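Local coordinates for protein 6-pyruvoyl tetrahydrobiopterin synthase (Plasmodium vivax, PDB 3LX3) that binds a zinc ion and 2-amino-1,5-dihydropteridine-4,6-dione, assembles as six chains, and belongs to the 6-pyruvoyl tetrahydropterin synthase family, at residues Arg57-Asn61 with Arg157-Tyr161. Residues are numbered along the deposited sequence.
Sequences RLRGN and RSVNY
The end of a strand meets the turn that leaves a helix, the two backbones running roughly antiparallel (end-to-end directions 131° apart). R57-N61 is extended throughout. On the other side S158 terminates the helix in a Schellman motif (phi/psi 80/10), V159 is extended, N160 kinks (-124/8) and Y161 regains beta geometry. Two backbone hydrogen bonds set the register: R59 N to Y161 O (3.1 Å) and N160 N to R59 O (2.9 Å). CA-H...O contacts flank them, L58 CA to Y161 O at 3.1 Å and V159 CA to R59 O at 3.3 Å.

The dominant side-chain feature is a stacked cation-pi pair. R59 (chi1 m, then t, t) lays its guanidinium flat on the Y161 ring (chi1 t, chi2 84°): planes 6° apart, and R59 CZ 3.9 Å from the ring centroid, 21° off the normal. E22 forms a salt bridge with R59 NE, and E163 hydrogen-bonds Y161 OH. At the other end S158, chi1 82° (p), turns OG to accept from N61 N (2.8 Å) while donating to R157 O (2.5 Å). Between them G60 CA comes 4.1 Å from V159 CA; a CB on G60 would fall only 3.1 Å from S158 O. L58 (p, p) rests its CB 4.1 Å from CG1 of V159 (chi1 t).

Thus the contact joins the end of strand 48-61 to the link from helix 151-156 into strand 161-167, its neighbour in the antiparallel sheet; strand 20-40 pairs along the other edge of 48-61, bonding L58 to L23 and G60 to A21.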
loop_
_atom_site.group_PDB
_atom_site.type_symbol
_atom_site.label_atom_id
_atom_site.label_comp_id
_atom_site.label_asym_id
_atom_site.label_seq_id
_atom_site.Cartn_x
_atom_site.Cartn_y
_atom_site.Cartn_z
ATOM N N ARG A 57 -14.196 -0.799 13.006
ATOM C CA ARG A 57 -13.883 -2.043 13.691
ATOM C C ARG A 57 -14.977 -2.303 14.714
ATOM O O ARG A 57 -15.469 -1.378 15.373
ATOM C CB ARG A 57 -12.533 -1.913 14.372
ATOM C CG ARG A 57 -12.012 -3.100 15.166
ATOM C CD ARG A 57 -10.540 -2.802 15.579
ATOM N NE ARG A 57 -9.810 -2.023 14.553
ATOM C CZ ARG A 57 -8.660 -2.353 13.955
ATOM N NH1 ARG A 57 -8.000 -3.459 14.254
ATOM N NH2 ARG A 57 -8.144 -1.531 13.049
ATOM N N LEU A 58 -15.327 -3.566 14.870
ATOM C CA LEU A 58 -16.306 -3.926 15.891
ATOM C C LEU A 58 -16.000 -5.305 16.431
ATOM O O LEU A 58 -15.219 -6.053 15.830
ATOM C CB LEU A 58 -17.730 -3.837 15.354
ATOM C CG LEU A 58 -18.165 -4.666 14.124
ATOM C CD1 LEU A 58 -18.369 -6.134 14.475
ATOM C CD2 LEU A 58 -19.461 -4.091 13.561
ATOM N N ARG A 59 -16.592 -5.650 17.577
ATOM C CA ARG A 59 -16.424 -6.957 18.215
ATOM C C ARG A 59 -17.780 -7.523 18.602
ATOM O O ARG A 59 -18.681 -6.772 19.070
ATOM C CB ARG A 59 -15.562 -6.860 19.474
ATOM C CG ARG A 59 -14.154 -6.351 19.206
ATOM C CD ARG A 59 -13.423 -6.004 20.444
ATOM N NE ARG A 59 -12.151 -5.364 20.135
ATOM C CZ ARG A 59 -11.533 -4.509 20.937
ATOM N NH1 ARG A 59 -12.068 -4.186 22.107
ATOM N NH2 ARG A 59 -10.378 -3.989 20.567
ATOM N N GLY A 60 -17.929 -8.831 18.448
ATOM C CA GLY A 60 -19.122 -9.538 18.936
ATOM C C GLY A 60 -18.834 -11.013 18.876
ATOM O O GLY A 60 -17.720 -11.426 18.545
ATOM N N ASN A 61 -19.822 -11.828 19.194
ATOM C CA ASN A 61 -19.702 -13.270 19.042
ATOM C C ASN A 61 -20.089 -13.684 17.626
ATOM O O ASN A 61 -20.997 -13.087 17.024
ATOM C CB ASN A 61 -20.617 -13.992 20.038
ATOM C CG ASN A 61 -20.281 -13.688 21.471
ATOM O OD1 ASN A 61 -19.130 -13.529 21.829
ATOM N ND2 ASN A 61 -21.305 -13.631 22.312
ATOM N N ARG A 157 -27.135 -8.837 17.062
ATOM C CA ARG A 157 -25.976 -9.561 16.507
ATOM C C ARG A 157 -24.862 -9.844 17.524
ATOM O O ARG A 157 -23.869 -10.453 17.204
ATOM C CB ARG A 157 -25.387 -8.785 15.324
ATOM C CG ARG A 157 -26.350 -8.648 14.132
ATOM C CD ARG A 157 -26.772 -9.996 13.528
ATOM N NE ARG A 157 -25.642 -10.834 13.170
ATOM C CZ ARG A 157 -25.743 -11.957 12.443
ATOM N NH1 ARG A 157 -26.921 -12.357 11.943
ATOM N NH2 ARG A 157 -24.680 -12.666 12.185
ATOM N N SER A 158 -25.070 -9.383 18.762
ATOM C CA SER A 158 -24.130 -9.542 19.888
ATOM C C SER A 158 -22.975 -8.546 19.895
ATOM O O SER A 158 -22.032 -8.688 20.671
ATOM C CB SER A 158 -23.598 -10.961 20.050
ATOM O OG SER A 158 -22.536 -11.264 19.211
ATOM N N VAL A 159 -23.029 -7.536 19.031
ATOM C CA VAL A 159 -21.953 -6.563 18.950
ATOM C C VAL A 159 -21.901 -5.778 20.257
ATOM O O VAL A 159 -22.926 -5.304 20.723
ATOM C CB VAL A 159 -22.132 -5.623 17.752
ATOM C CG1 VAL A 159 -21.051 -4.508 17.747
ATOM C CG2 VAL A 159 -22.014 -6.430 16.459
ATOM N N ASN A 160 -20.715 -5.698 20.859
ATOM C CA ASN A 160 -20.537 -4.924 22.091
ATOM C C ASN A 160 -19.467 -3.826 22.065
ATOM O O ASN A 160 -19.161 -3.210 23.090
ATOM C CB ASN A 160 -20.343 -5.815 23.301
ATOM C CG ASN A 160 -19.024 -6.527 23.324
ATOM O OD1 ASN A 160 -18.194 -6.385 22.461
ATOM N ND2 ASN A 160 -18.806 -7.266 24.401
ATOM N N TYR A 161 -18.928 -3.573 20.873
ATOM C CA TYR A 161 -17.853 -2.603 20.720
ATOM C C TYR A 161 -17.835 -2.095 19.298
ATOM O O TYR A 161 -17.881 -2.888 18.350
ATOM C CB TYR A 161 -16.530 -3.287 21.018
ATOM C CG TYR A 161 -15.303 -2.415 20.924
ATOM C CD1 TYR A 161 -14.902 -1.625 22.003
ATOM C CD2 TYR A 161 -14.531 -2.408 19.787
ATOM C CE1 TYR A 161 -13.740 -0.827 21.905
ATOM C CE2 TYR A 161 -13.375 -1.611 19.685
ATOM C CZ TYR A 161 -12.994 -0.852 20.758
ATOM O OH TYR A 161 -11.887 -0.039 20.707
#